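Local coordinates for cysteine protease-like virA (Shigella flexneri, PDB 3EB8), which is a secreted virulence effector required for bacterial entry into epithelial cells and for subsequent intra- and intercellular spreading, at residues A[80-85]-A[118-123]; A[142-147]-A[231-236]; A[275-280]-A[302-307]; A[319-324]-A[347-352]. All blocks are in the same frame, centred on the assembly; numbering follows the deposited sequence.

How the contacts relate
The four contacts illustrate how a mixed sheet ties together distant parts of a chain. Contacts 3 and 4 are antiparallel strand pairs of that sheet, side by side with centres about 9 Å apart, and N of S304 reaches O of T323 at 2.7 Å between them. Contact 1 adjoins contact 4, where OG1 of T121 lies 2.5 Å from OG of S350 in a probable hydrogen bond. Contact 2 packs against contact 3 largely through the turn that follows helix 226-234, with O of A235 lying 2.5 Å from OG of S304. Contacts 1 and 2 do not touch: their centres are about 24 Å apart, with contacts 3 and 4 linking them.

Contact 1 of 4, residues A[80-85]-A[118-123]; sequences SSLPPK and NCCTSI
NZ of K85 is the best-held polar atom here, gripped by two hydrogen bonds to main-chain acceptors, O of D21 and O of F23, at and just beyond the end of helix 12-21. O of the same lysine accepts the one hydrogen bond across the segments, from N of T121 at 3.0 Å, nearly straight at 163° and lying in the plane of the carbonyl. It starts the parallel pairing of strands 86-87 and 121-123. Just before it the chain makes an inverse gamma turn centred on P84, closed by N of K85 bonding to O of P83 at 2.7 Å. The turn carries the chain from the end of helix 72-81 into the sheet, and 118-123 follows it closely. C120 fits against the turn: its CB lies only 3.1 Å from the same O of P83. Its SG takes the crowded position between backbone N and carbonyl carbon (chi1 67°), which sends it to L82, whose CB is 4.0 Å from that sulphur. CD1 of L82 meets the sulphur at the same range, so the thiol lies along one flank of the leucine, and F87 touches both residues. K85 points its CB away from 118-123, and its chain runs on extended. On P84, CA directs its C-H at O of C119 over 3.4 Å, while CD of the proline ring rests 3.5 Å from O of N118.

Contact 2 of 4, residues A[142-147]-A[231-236]; sequences HDIYRD and ALTSAF
Apolar packing comes first, and its centre is F236, just past helix 226-234, set against helix 140-149. I144 meets one face of the F236 ring in a CH-pi contact: CG1 stands 3.9 Å from the ring centroid, 20° off the normal and offset toward the rim. With CG1 anti to the backbone N (chi1 -170°), the chain crosses the ring obliquely and continues to CD1, which lies 3.6 Å from CD1 of F236. That methyl also reaches CG2 of T233 at 3.9 Å, while I174 of helix 167-176 touches both I144 and T233. Polar groups make the second kind of contact. D147 comes to the ring at its edge, OD2 lying 3.5 Å from CE2 of F236, with the carboxylate plane turned 64° from the ring. D143 meets the backbone instead, its CB 3.4 Å from O of F236. The ring of H277 in the neighbouring sheet meets F236 as well. The segments share no hydrogen bond, and the carboxylates find theirs elsewhere: OD2 of D147 with OG1 of T156, OD2 of D143 with OG of S139 and N of Q238. The chemistry implies a largely apolar junction, flanked by two carboxylates, between the tubulin-binding region and the helix beside it, in which two donors probably help D143 stay ionised though buried, and the C-H rim of F236 probably suits the negative oxygen of D147.

Contact 3 of 4, residues A[275-280]-A[302-307]; sequences CGHIIK and VSSSIL
I278 and L307 cross obliquely, tip against tip, with their CD1 methyls 3.4 Å apart. Both side chains start with the branch anti to the carbonyl carbon, beside the backbone N. They belong to strands 275-280 and 302-307, whose axes lie at 164° and which form an antiparallel pair in the mixed sheet. Side chains alternate between the faces of the sheet: H277, I279, S304 and I306 lie on one, I278, K280, S303 and S305 on the other. On the first face the imidazole of H277 has CG1 of I306 over one of its faces and OG of S304 at its edge, 3.6 Å from ND1. That hydroxyl, anti to its own backbone N, is bonded to O of A235, and CG1 of I279 packs against it from farther along the strand. On the other face the hydroxyls of S303 and S305 are two residues apart and meet one water between them. Four good backbone bonds join I278 to S305 and K280 to S303; toward C275 and L307 they weaken. Their acceptors are used differently: N of I278 lies in the carbonyl plane of S305, whereas N of S305 stands 33° above that of I278. OG of S303 also bonds E322 of the next strand. The water donates to O of I278 and to OG of S303, each at 2.6 Å, so O of I278 accepts two protons, from this water and from N of S305.

Contact 4 of 4, residues A[319-324]-A[347-352]; sequences NKIETS and RQVSFA
Strands 319-324 and 348-352 run antiparallel, their axes at 163° and 4.8 Å apart at closest, joined by six backbone hydrogen bonds of which only that from N of K320 to O of A352 is weak. This pairing in the mixed sheet places strand 348-356 between 315-327 and 121-123. I321 and F351, a non-hydrogen-bonded pair, extend side by side in the same direction, each starting anti to its carbonyl carbon. CG1 of I321 lies over one face of the phenyl ring, 4.0 Å from its centroid and 24° off the normal, a CH-pi contact displaced toward the rim. Helix 245-265 covers this face of the sheet, with Y251 on I321 and I254 on F351. Farther along, T323 stands beside V349 and R347: its CG2 touches CB of R347 at 3.6 Å, and its OG1 comes to 4.0 Å from CG2 of V349. The other face is more polar. OG of S350, in the crowded position between N and carbonyl carbon (chi1 61°), rests 3.5 Å from CB of E322 and is bonded to OG1 of T121 and NE2 of Q86. CB of K320 packs at 4.5 Å against CB of A352, and its fully extended chain carries NZ to O of A116 and O of C119, near the end of helix 110-118.

Contact 1 of 4, residues A[80-85]-A[118-123]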
loop_
_atom_site.group_PDB
_atom_site.type_symbol
_atom_site.label_atom_id
_atom_site.label_comp_id
_atom_site.label_asym_id
_atom_site.label_seq_id
_atom_site.Cartn_x
_atom_site.Cartn_y
_atom_site.Cartn_z
ATOM N N SER A 80 14.050 4.536 -7.948
ATOM C CA SER A 80 13.904 3.093 -7.879
ATOM C C SER A 80 14.523 2.527 -6.604
ATOM O O SER A 80 14.182 1.429 -6.184
ATOM C CB SER A 80 14.489 2.413 -9.127
ATOM O OG SER A 80 15.899 2.530 -9.163
ATOM N N SER A 81 15.399 3.285 -5.964
ATOM C CA SER A 81 16.046 2.788 -4.760
ATOM C C SER A 81 15.416 3.299 -3.460
ATOM O O SER A 81 15.825 2.886 -2.369
ATOM C CB SER A 81 17.542 3.109 -4.799
ATOM O OG SER A 81 17.748 4.496 -4.622
ATOM N N LEU A 82 14.447 4.209 -3.564
ATOM C CA LEU A 82 13.721 4.683 -2.379
ATOM C C LEU A 82 12.864 3.559 -1.763
ATOM O O LEU A 82 12.447 2.635 -2.445
ATOM C CB LEU A 82 12.841 5.896 -2.716
ATOM C CG LEU A 82 13.540 7.214 -3.086
ATOM C CD1 LEU A 82 12.526 8.251 -3.480
ATOM C CD2 LEU A 82 14.401 7.725 -1.947
ATOM N N PRO A 83 12.593 3.642 -0.464
ATOM C CA PRO A 83 11.728 2.611 0.131
ATOM C C PRO A 83 10.260 2.780 -0.311
ATOM O O PRO A 83 9.883 3.848 -0.790
ATOM C CB PRO A 83 11.853 2.864 1.643
ATOM C CG PRO A 83 12.846 3.976 1.801
ATOM C CD PRO A 83 12.966 4.692 0.494
ATOM N N PRO A 84 9.445 1.732 -0.127
ATOM C CA PRO A 84 8.016 1.776 -0.448
ATOM C C PRO A 84 7.279 2.737 0.492
ATOM O O PRO A 84 6.557 2.299 1.383
ATOM C CB PRO A 84 7.559 0.344 -0.157
ATOM C CG PRO A 84 8.520 -0.121 0.932
ATOM C CD PRO A 84 9.834 0.423 0.432
ATOM N N LYS A 85 7.467 4.038 0.289
ATOM C CA LYS A 85 6.779 5.051 1.088
ATOM C C LYS A 85 6.108 6.034 0.152
ATOM O O LYS A 85 6.400 6.066 -1.043
ATOM C CB LYS A 85 7.756 5.782 2.008
ATOM C CG LYS A 85 8.474 4.855 2.957
ATOM C CD LYS A 85 9.408 5.595 3.878
ATOM C CE LYS A 85 10.064 4.626 4.837
ATOM N NZ LYS A 85 11.199 5.243 5.578
ATOM N N ASN A 118 7.525 -3.324 -3.641
ATOM C CA ASN A 118 8.547 -2.581 -2.912
ATOM C C ASN A 118 8.878 -1.155 -3.392
ATOM O O ASN A 118 9.836 -0.549 -2.911
ATOM C CB ASN A 118 9.818 -3.424 -2.817
ATOM C CG ASN A 118 9.597 -4.707 -2.029
ATOM O OD1 ASN A 118 9.819 -5.806 -2.534
ATOM N ND2 ASN A 118 9.127 -4.568 -0.791
ATOM N N CYS A 119 8.106 -0.605 -4.326
ATOM C CA CYS A 119 8.471 0.711 -4.854
ATOM C C CYS A 119 7.774 1.863 -4.125
ATOM O O CYS A 119 6.671 1.697 -3.599
ATOM C CB CYS A 119 8.247 0.803 -6.376
ATOM S SG CYS A 119 6.549 1.065 -6.897
ATOM N N CYS A 120 8.433 3.017 -4.071
ATOM C CA CYS A 120 7.836 4.206 -3.476
ATOM C C CYS A 120 6.732 4.679 -4.400
ATOM O O CYS A 120 6.639 4.205 -5.523
ATOM C CB CYS A 120 8.882 5.312 -3.306
ATOM S SG CYS A 120 9.529 6.032 -4.865
ATOM N N THR A 121 5.900 5.601 -3.941
ATOM C CA THR A 121 4.829 6.138 -4.784
ATOM C C THR A 121 4.745 7.653 -4.600
ATOM O O THR A 121 5.371 8.198 -3.690
ATOM C CB THR A 121 3.486 5.506 -4.420
ATOM O OG1 THR A 121 3.312 5.587 -2.997
ATOM C CG2 THR A 121 3.444 4.029 -4.851
ATOM N N SER A 122 3.979 8.325 -5.458
ATOM C CA SER A 122 3.841 9.785 -5.404
ATOM C C SER A 122 2.460 10.217 -4.911
ATOM O O SER A 122 1.432 9.784 -5.438
ATOM C CB SER A 122 4.117 10.401 -6.781
ATOM O OG SER A 122 3.955 11.810 -6.766
ATOM N N ILE A 123 2.441 11.079 -3.904
ATOM C CA ILE A 123 1.200 11.498 -3.283
ATOM C C ILE A 123 0.388 12.387 -4.229
ATOM O O ILE A 123 0.923 13.317 -4.823
ATOM C CB ILE A 123 1.487 12.250 -1.968
ATOM C CG1 ILE A 123 2.106 11.302 -0.948
ATOM C CG2 ILE A 123 0.229 12.916 -1.409
ATOM C CD1 ILE A 123 2.841 12.015 0.170
#

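Contact 2 of 4, residues A[142-147]-A[231-236]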
loop_
_atom_site.group_PDB
_atom_site.type_symbol
_atom_site.label_atom_id
_atom_site.label_comp_id
_atom_site.label_asym_id
_atom_site.label_seq_id
_atom_site.Cartn_x
_atom_site.Cartn_y
_atom_site.Cartn_z
ATOM N N HIS A 142 -18.356 -7.616 1.838
ATOM C CA HIS A 142 -18.322 -8.414 0.612
ATOM C C HIS A 142 -16.986 -8.252 -0.099
ATOM O O HIS A 142 -16.484 -9.192 -0.707
ATOM C CB HIS A 142 -19.475 -8.041 -0.330
ATOM C CG HIS A 142 -20.832 -8.282 0.253
ATOM N ND1 HIS A 142 -21.280 -7.643 1.390
ATOM C CD2 HIS A 142 -21.841 -9.092 -0.146
ATOM C CE1 HIS A 142 -22.505 -8.051 1.670
ATOM N NE2 HIS A 142 -22.869 -8.931 0.753
ATOM N N ASP A 143 -16.418 -7.054 -0.010
ATOM C CA ASP A 143 -15.093 -6.781 -0.551
ATOM C C ASP A 143 -14.006 -7.686 0.060
ATOM O O ASP A 143 -13.236 -8.311 -0.662
ATOM C CB ASP A 143 -14.746 -5.298 -0.384
ATOM C CG ASP A 143 -15.626 -4.404 -1.237
ATOM O OD1 ASP A 143 -16.218 -4.929 -2.208
ATOM O OD2 ASP A 143 -15.738 -3.188 -0.946
ATOM N N ILE A 144 -13.935 -7.783 1.380
ATOM C CA ILE A 144 -12.921 -8.675 1.964
ATOM C C ILE A 144 -13.227 -10.152 1.649
ATOM O O ILE A 144 -12.345 -10.903 1.247
ATOM C CB ILE A 144 -12.689 -8.426 3.477
ATOM C CG1 ILE A 144 -11.459 -9.200 3.962
ATOM C CG2 ILE A 144 -13.920 -8.776 4.271
ATOM C CD1 ILE A 144 -10.952 -8.793 5.351
ATOM N N TYR A 145 -14.483 -10.554 1.788
ATOM C CA TYR A 145 -14.877 -11.906 1.440
ATOM C C TYR A 145 -14.389 -12.292 0.029
ATOM O O TYR A 145 -13.630 -13.247 -0.137
ATOM C CB TYR A 145 -16.397 -12.085 1.539
ATOM C CG TYR A 145 -16.839 -13.491 1.204
ATOM C CD1 TYR A 145 -16.646 -14.520 2.103
ATOM C CD2 TYR A 145 -17.402 -13.794 -0.025
ATOM C CE1 TYR A 145 -17.020 -15.806 1.807
ATOM C CE2 TYR A 145 -17.789 -15.085 -0.338
ATOM C CZ TYR A 145 -17.596 -16.091 0.586
ATOM O OH TYR A 145 -17.973 -17.390 0.297
ATOM N N ARG A 146 -14.837 -11.548 -0.980
ATOM C CA ARG A 146 -14.455 -11.844 -2.354
ATOM C C ARG A 146 -12.935 -11.957 -2.495
ATOM O O ARG A 146 -12.430 -12.926 -3.078
ATOM C CB ARG A 146 -15.017 -10.793 -3.318
ATOM C CG ARG A 146 -16.527 -10.718 -3.286
ATOM C CD ARG A 146 -17.089 -9.532 -4.063
ATOM N NE ARG A 146 -18.312 -9.039 -3.431
ATOM C CZ ARG A 146 -19.317 -8.456 -4.076
ATOM N NH1 ARG A 146 -19.265 -8.301 -5.392
ATOM N NH2 ARG A 146 -20.383 -8.040 -3.403
ATOM N N ASP A 147 -12.210 -10.985 -1.945
ATOM C CA ASP A 147 -10.759 -10.955 -2.113
ATOM C C ASP A 147 -10.035 -12.108 -1.392
ATOM O O ASP A 147 -9.116 -12.718 -1.948
ATOM C CB ASP A 147 -10.180 -9.599 -1.695
ATOM C CG ASP A 147 -8.717 -9.444 -2.099
ATOM O OD1 ASP A 147 -8.434 -8.608 -2.985
ATOM O OD2 ASP A 147 -7.854 -10.171 -1.549
ATOM N N ALA A 231 -9.379 -2.173 11.139
ATOM C CA ALA A 231 -8.238 -1.782 10.305
ATOM C C ALA A 231 -7.990 -2.778 9.167
ATOM O O ALA A 231 -7.816 -2.391 8.004
ATOM C CB ALA A 231 -6.997 -1.645 11.147
ATOM N N LEU A 232 -7.962 -4.062 9.516
ATOM C CA LEU A 232 -7.802 -5.134 8.539
ATOM C C LEU A 232 -8.905 -5.135 7.465
ATOM O O LEU A 232 -8.621 -5.179 6.258
ATOM C CB LEU A 232 -7.788 -6.479 9.257
ATOM C CG LEU A 232 -7.788 -7.754 8.410
ATOM C CD1 LEU A 232 -6.572 -7.813 7.471
ATOM C CD2 LEU A 232 -7.843 -8.982 9.311
ATOM N N THR A 233 -10.165 -5.090 7.900
ATOM C CA THR A 233 -11.279 -5.188 6.954
ATOM C C THR A 233 -11.406 -3.933 6.105
ATOM O O THR A 233 -11.622 -4.006 4.909
ATOM C CB THR A 233 -12.634 -5.531 7.641
ATOM O OG1 THR A 233 -12.987 -4.518 8.592
ATOM C CG2 THR A 233 -12.538 -6.875 8.354
ATOM N N SER A 234 -11.230 -2.778 6.720
ATOM C CA SER A 234 -11.361 -1.536 5.981
ATOM C C SER A 234 -10.409 -1.481 4.794
ATOM O O SER A 234 -10.703 -0.809 3.797
ATOM C CB SER A 234 -11.105 -0.343 6.893
ATOM O OG SER A 234 -9.731 -0.207 7.185
ATOM N N ALA A 235 -9.273 -2.171 4.915
ATOM C CA ALA A 235 -8.211 -2.115 3.911
ATOM C C ALA A 235 -8.658 -2.663 2.557
ATOM O O ALA A 235 -8.047 -2.369 1.535
ATOM C CB ALA A 235 -6.943 -2.853 4.390
ATOM N N PHE A 236 -9.722 -3.461 2.568
ATOM C CA PHE A 236 -10.216 -4.109 1.356
ATOM C C PHE A 236 -11.353 -3.329 0.662
ATOM O O PHE A 236 -11.758 -3.690 -0.437
ATOM C CB PHE A 236 -10.660 -5.554 1.648
ATOM C CG PHE A 236 -9.532 -6.485 2.009
ATOM C CD1 PHE A 236 -9.060 -6.556 3.310
ATOM C CD2 PHE A 236 -8.945 -7.299 1.042
ATOM C CE1 PHE A 236 -8.018 -7.418 3.639
ATOM C CE2 PHE A 236 -7.902 -8.160 1.370
ATOM C CZ PHE A 236 -7.440 -8.223 2.667
#

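Contact 3 of 4, residues A[275-280]-A[302-307]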
loop_
_atom_site.group_PDB
_atom_site.type_symbol
_atom_site.label_atom_id
_atom_site.label_comp_id
_atom_site.label_asym_id
_atom_site.label_seq_id
_atom_site.Cartn_x
_atom_site.Cartn_y
_atom_site.Cartn_z
ATOM N N CYS A 275 -4.134 -7.871 -9.347
ATOM C CA CYS A 275 -3.341 -8.899 -8.657
ATOM C C CYS A 275 -3.521 -8.915 -7.122
ATOM O O CYS A 275 -2.744 -9.548 -6.420
ATOM C CB CYS A 275 -1.846 -8.779 -9.019
ATOM S SG CYS A 275 -1.507 -8.143 -10.697
ATOM N N GLY A 276 -4.541 -8.224 -6.610
ATOM C CA GLY A 276 -4.874 -8.265 -5.188
ATOM C C GLY A 276 -4.257 -7.169 -4.331
ATOM O O GLY A 276 -3.640 -6.238 -4.854
ATOM N N HIS A 277 -4.412 -7.295 -3.011
ATOM C CA HIS A 277 -3.989 -6.265 -2.046
ATOM C C HIS A 277 -2.676 -6.582 -1.332
ATOM O O HIS A 277 -2.433 -7.720 -0.938
ATOM C CB HIS A 277 -5.052 -6.078 -0.953
ATOM C CG HIS A 277 -6.321 -5.447 -1.432
ATOM N ND1 HIS A 277 -6.628 -4.126 -1.195
ATOM C CD2 HIS A 277 -7.368 -5.959 -2.121
ATOM C CE1 HIS A 277 -7.805 -3.847 -1.729
ATOM N NE2 HIS A 277 -8.276 -4.943 -2.295
ATOM N N ILE A 278 -1.841 -5.570 -1.143
ATOM C CA ILE A 278 -0.751 -5.692 -0.189
ATOM C C ILE A 278 -1.041 -4.771 0.993
ATOM O O ILE A 278 -1.030 -3.542 0.872
ATOM C CB ILE A 278 0.650 -5.391 -0.791
ATOM C CG1 ILE A 278 1.199 -6.603 -1.563
ATOM C CG2 ILE A 278 1.659 -5.143 0.330
ATOM C CD1 ILE A 278 0.430 -6.986 -2.769
ATOM N N ILE A 279 -1.296 -5.388 2.138
ATOM C CA ILE A 279 -1.758 -4.685 3.318
ATOM C C ILE A 279 -0.751 -4.778 4.457
ATOM O O ILE A 279 -0.446 -5.855 4.941
ATOM C CB ILE A 279 -3.123 -5.248 3.762
ATOM C CG1 ILE A 279 -4.169 -4.916 2.693
ATOM C CG2 ILE A 279 -3.522 -4.688 5.134
ATOM C CD1 ILE A 279 -5.412 -5.787 2.752
ATOM N N LYS A 280 -0.219 -3.637 4.862
ATOM C CA LYS A 280 0.681 -3.590 6.008
ATOM C C LYS A 280 0.017 -2.829 7.150
ATOM O O LYS A 280 -0.475 -1.720 6.953
ATOM C CB LYS A 280 2.019 -2.953 5.638
ATOM C CG LYS A 280 2.843 -3.805 4.680
ATOM C CD LYS A 280 4.311 -3.861 5.102
ATOM C CE LYS A 280 5.020 -5.070 4.485
ATOM N NZ LYS A 280 6.376 -5.344 5.053
ATOM N N VAL A 302 -2.525 1.734 8.837
ATOM C CA VAL A 302 -2.749 0.826 7.721
ATOM C C VAL A 302 -2.139 1.386 6.436
ATOM O O VAL A 302 -2.246 2.586 6.146
ATOM C CB VAL A 302 -4.251 0.621 7.493
ATOM C CG1 VAL A 302 -4.503 -0.279 6.301
ATOM C CG2 VAL A 302 -4.898 0.086 8.756
ATOM N N SER A 303 -1.481 0.513 5.683
ATOM C CA SER A 303 -1.119 0.807 4.314
ATOM C C SER A 303 -1.767 -0.252 3.436
ATOM O O SER A 303 -1.411 -1.432 3.524
ATOM C CB SER A 303 0.388 0.754 4.129
ATOM O OG SER A 303 0.692 0.637 2.742
ATOM N N SER A 304 -2.721 0.163 2.604
ATOM C CA SER A 304 -3.444 -0.758 1.732
ATOM C C SER A 304 -3.163 -0.441 0.268
ATOM O O SER A 304 -3.629 0.565 -0.261
ATOM C CB SER A 304 -4.948 -0.673 2.005
ATOM O OG SER A 304 -5.677 -1.656 1.287
ATOM N N SER A 305 -2.404 -1.301 -0.395
ATOM C CA SER A 305 -2.092 -1.071 -1.795
ATOM C C SER A 305 -2.866 -1.998 -2.693
ATOM O O SER A 305 -2.887 -3.210 -2.485
ATOM C CB SER A 305 -0.605 -1.242 -2.035
ATOM O OG SER A 305 0.093 -0.287 -1.270
ATOM N N ILE A 306 -3.504 -1.432 -3.702
ATOM C CA ILE A 306 -4.124 -2.258 -4.713
ATOM C C ILE A 306 -3.181 -2.294 -5.932
ATOM O O ILE A 306 -2.414 -1.363 -6.150
ATOM C CB ILE A 306 -5.548 -1.764 -5.038
ATOM C CG1 ILE A 306 -6.355 -2.869 -5.725
ATOM C CG2 ILE A 306 -5.517 -0.495 -5.890
ATOM C CD1 ILE A 306 -7.849 -2.597 -5.796
ATOM N N LEU A 307 -3.201 -3.381 -6.698
ATOM C CA LEU A 307 -2.230 -3.559 -7.780
ATOM C C LEU A 307 -2.881 -3.865 -9.127
ATOM O O LEU A 307 -2.602 -4.916 -9.712
ATOM C CB LEU A 307 -1.234 -4.687 -7.458
ATOM C CG LEU A 307 -0.408 -4.697 -6.161
ATOM C CD1 LEU A 307 0.357 -6.018 -6.003
ATOM C CD2 LEU A 307 0.557 -3.536 -6.097
HETATM O O HOH W 1 0.558 -1.510 1.352
#

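Contact 4 of 4, residues A[319-324]-A[347-352]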
loop_
_atom_site.group_PDB
_atom_site.type_symbol
_atom_site.label_atom_id
_atom_site.label_comp_id
_atom_site.label_asym_id
_atom_site.label_seq_id
_atom_site.Cartn_x
_atom_site.Cartn_y
_atom_site.Cartn_z
ATOM N N ASN A 319 -0.246 -0.685 -11.977
ATOM C CA ASN A 319 -0.443 0.628 -11.392
ATOM C C ASN A 319 -0.657 0.452 -9.897
ATOM O O ASN A 319 -1.740 0.070 -9.454
ATOM C CB ASN A 319 -1.634 1.322 -12.047
ATOM C CG ASN A 319 -1.997 2.650 -11.376
ATOM O OD1 ASN A 319 -1.165 3.296 -10.731
ATOM N ND2 ASN A 319 -3.254 3.061 -11.537
ATOM N N LYS A 320 0.393 0.693 -9.121
ATOM C CA LYS A 320 0.272 0.637 -7.680
ATOM C C LYS A 320 -0.487 1.856 -7.148
ATOM O O LYS A 320 -0.077 3.000 -7.335
ATOM C CB LYS A 320 1.639 0.541 -7.029
ATOM C CG LYS A 320 1.608 0.398 -5.524
ATOM C CD LYS A 320 3.029 0.337 -5.032
ATOM C CE LYS A 320 3.131 0.229 -3.543
ATOM N NZ LYS A 320 4.554 -0.128 -3.201
ATOM N N ILE A 321 -1.610 1.604 -6.497
ATOM C CA ILE A 321 -2.351 2.661 -5.846
ATOM C C ILE A 321 -2.338 2.318 -4.385
ATOM O O ILE A 321 -2.891 1.300 -3.990
ATOM C CB ILE A 321 -3.807 2.706 -6.334
ATOM C CG1 ILE A 321 -3.858 2.892 -7.844
ATOM C CG2 ILE A 321 -4.575 3.798 -5.635
ATOM C CD1 ILE A 321 -5.257 2.943 -8.381
ATOM N N GLU A 322 -1.687 3.146 -3.583
ATOM C CA GLU A 322 -1.604 2.899 -2.162
ATOM C C GLU A 322 -2.388 3.930 -1.350
ATOM O O GLU A 322 -2.310 5.136 -1.612
ATOM C CB GLU A 322 -0.146 2.902 -1.724
ATOM C CG GLU A 322 0.076 2.982 -0.230
ATOM C CD GLU A 322 1.549 2.917 0.112
ATOM O OE1 GLU A 322 2.374 2.978 -0.819
ATOM O OE2 GLU A 322 1.898 2.793 1.300
ATOM N N THR A 323 -3.148 3.447 -0.369
ATOM C CA THR A 323 -3.799 4.312 0.590
ATOM C C THR A 323 -3.326 3.972 1.988
ATOM O O THR A 323 -3.325 2.807 2.382
ATOM C CB THR A 323 -5.300 4.137 0.575
ATOM O OG1 THR A 323 -5.755 4.088 -0.780
ATOM C CG2 THR A 323 -5.982 5.288 1.336
ATOM N N SER A 324 -2.931 5.002 2.732
ATOM C CA SER A 324 -2.523 4.859 4.116
ATOM C C SER A 324 -3.385 5.743 5.027
ATOM O O SER A 324 -3.801 6.840 4.634
ATOM C CB SER A 324 -1.071 5.273 4.265
ATOM O OG SER A 324 -0.968 6.657 4.014
ATOM N N ARG A 347 -7.158 9.939 4.720
ATOM C CA ARG A 347 -6.473 8.930 3.915
ATOM C C ARG A 347 -5.503 9.616 2.986
ATOM O O ARG A 347 -5.843 10.617 2.362
ATOM C CB ARG A 347 -7.435 8.099 3.067
ATOM C CG ARG A 347 -8.557 7.440 3.795
ATOM C CD ARG A 347 -9.518 6.881 2.803
ATOM N NE ARG A 347 -10.859 6.941 3.335
ATOM C CZ ARG A 347 -11.961 6.888 2.602
ATOM N NH1 ARG A 347 -11.889 6.757 1.283
ATOM N NH2 ARG A 347 -13.142 6.961 3.196
ATOM N N GLN A 348 -4.293 9.088 2.900
ATOM C CA GLN A 348 -3.359 9.566 1.898
ATOM C C GLN A 348 -3.224 8.564 0.760
ATOM O O GLN A 348 -3.031 7.357 0.976
ATOM C CB GLN A 348 -2.005 9.852 2.503
ATOM C CG GLN A 348 -1.071 10.545 1.554
ATOM C CD GLN A 348 0.247 10.845 2.217
ATOM O OE1 GLN A 348 1.085 9.949 2.384
ATOM N NE2 GLN A 348 0.439 12.109 2.625
ATOM N N VAL A 349 -3.330 9.087 -0.448
ATOM C CA VAL A 349 -3.364 8.268 -1.646
ATOM C C VAL A 349 -2.154 8.584 -2.501
ATOM O O VAL A 349 -1.784 9.755 -2.663
ATOM C CB VAL A 349 -4.685 8.497 -2.418
ATOM C CG1 VAL A 349 -4.651 7.831 -3.782
ATOM C CG2 VAL A 349 -5.851 7.974 -1.595
ATOM N N SER A 350 -1.515 7.535 -3.016
ATOM C CA SER A 350 -0.315 7.694 -3.832
ATOM C C SER A 350 -0.332 6.699 -4.985
ATOM O O SER A 350 -0.981 5.669 -4.890
ATOM C CB SER A 350 0.924 7.476 -2.985
ATOM O OG SER A 350 0.921 6.161 -2.461
ATOM N N PHE A 351 0.392 7.013 -6.061
ATOM C CA PHE A 351 0.408 6.199 -7.274
ATOM C C PHE A 351 1.818 5.865 -7.733
ATOM O O PHE A 351 2.741 6.636 -7.534
ATOM C CB PHE A 351 -0.249 6.946 -8.430
ATOM C CG PHE A 351 -1.730 6.857 -8.453
ATOM C CD1 PHE A 351 -2.489 7.425 -7.440
ATOM C CD2 PHE A 351 -2.380 6.237 -9.512
ATOM C CE1 PHE A 351 -3.860 7.358 -7.466
ATOM C CE2 PHE A 351 -3.763 6.174 -9.552
ATOM C CZ PHE A 351 -4.507 6.735 -8.529
ATOM N N ALA A 352 1.961 4.731 -8.398
ATOM C CA ALA A 352 3.138 4.481 -9.199
ATOM C C ALA A 352 2.794 3.536 -10.341
ATOM O O ALA A 352 1.893 2.704 -10.238
ATOM C CB ALA A 352 4.300 3.909 -8.344
#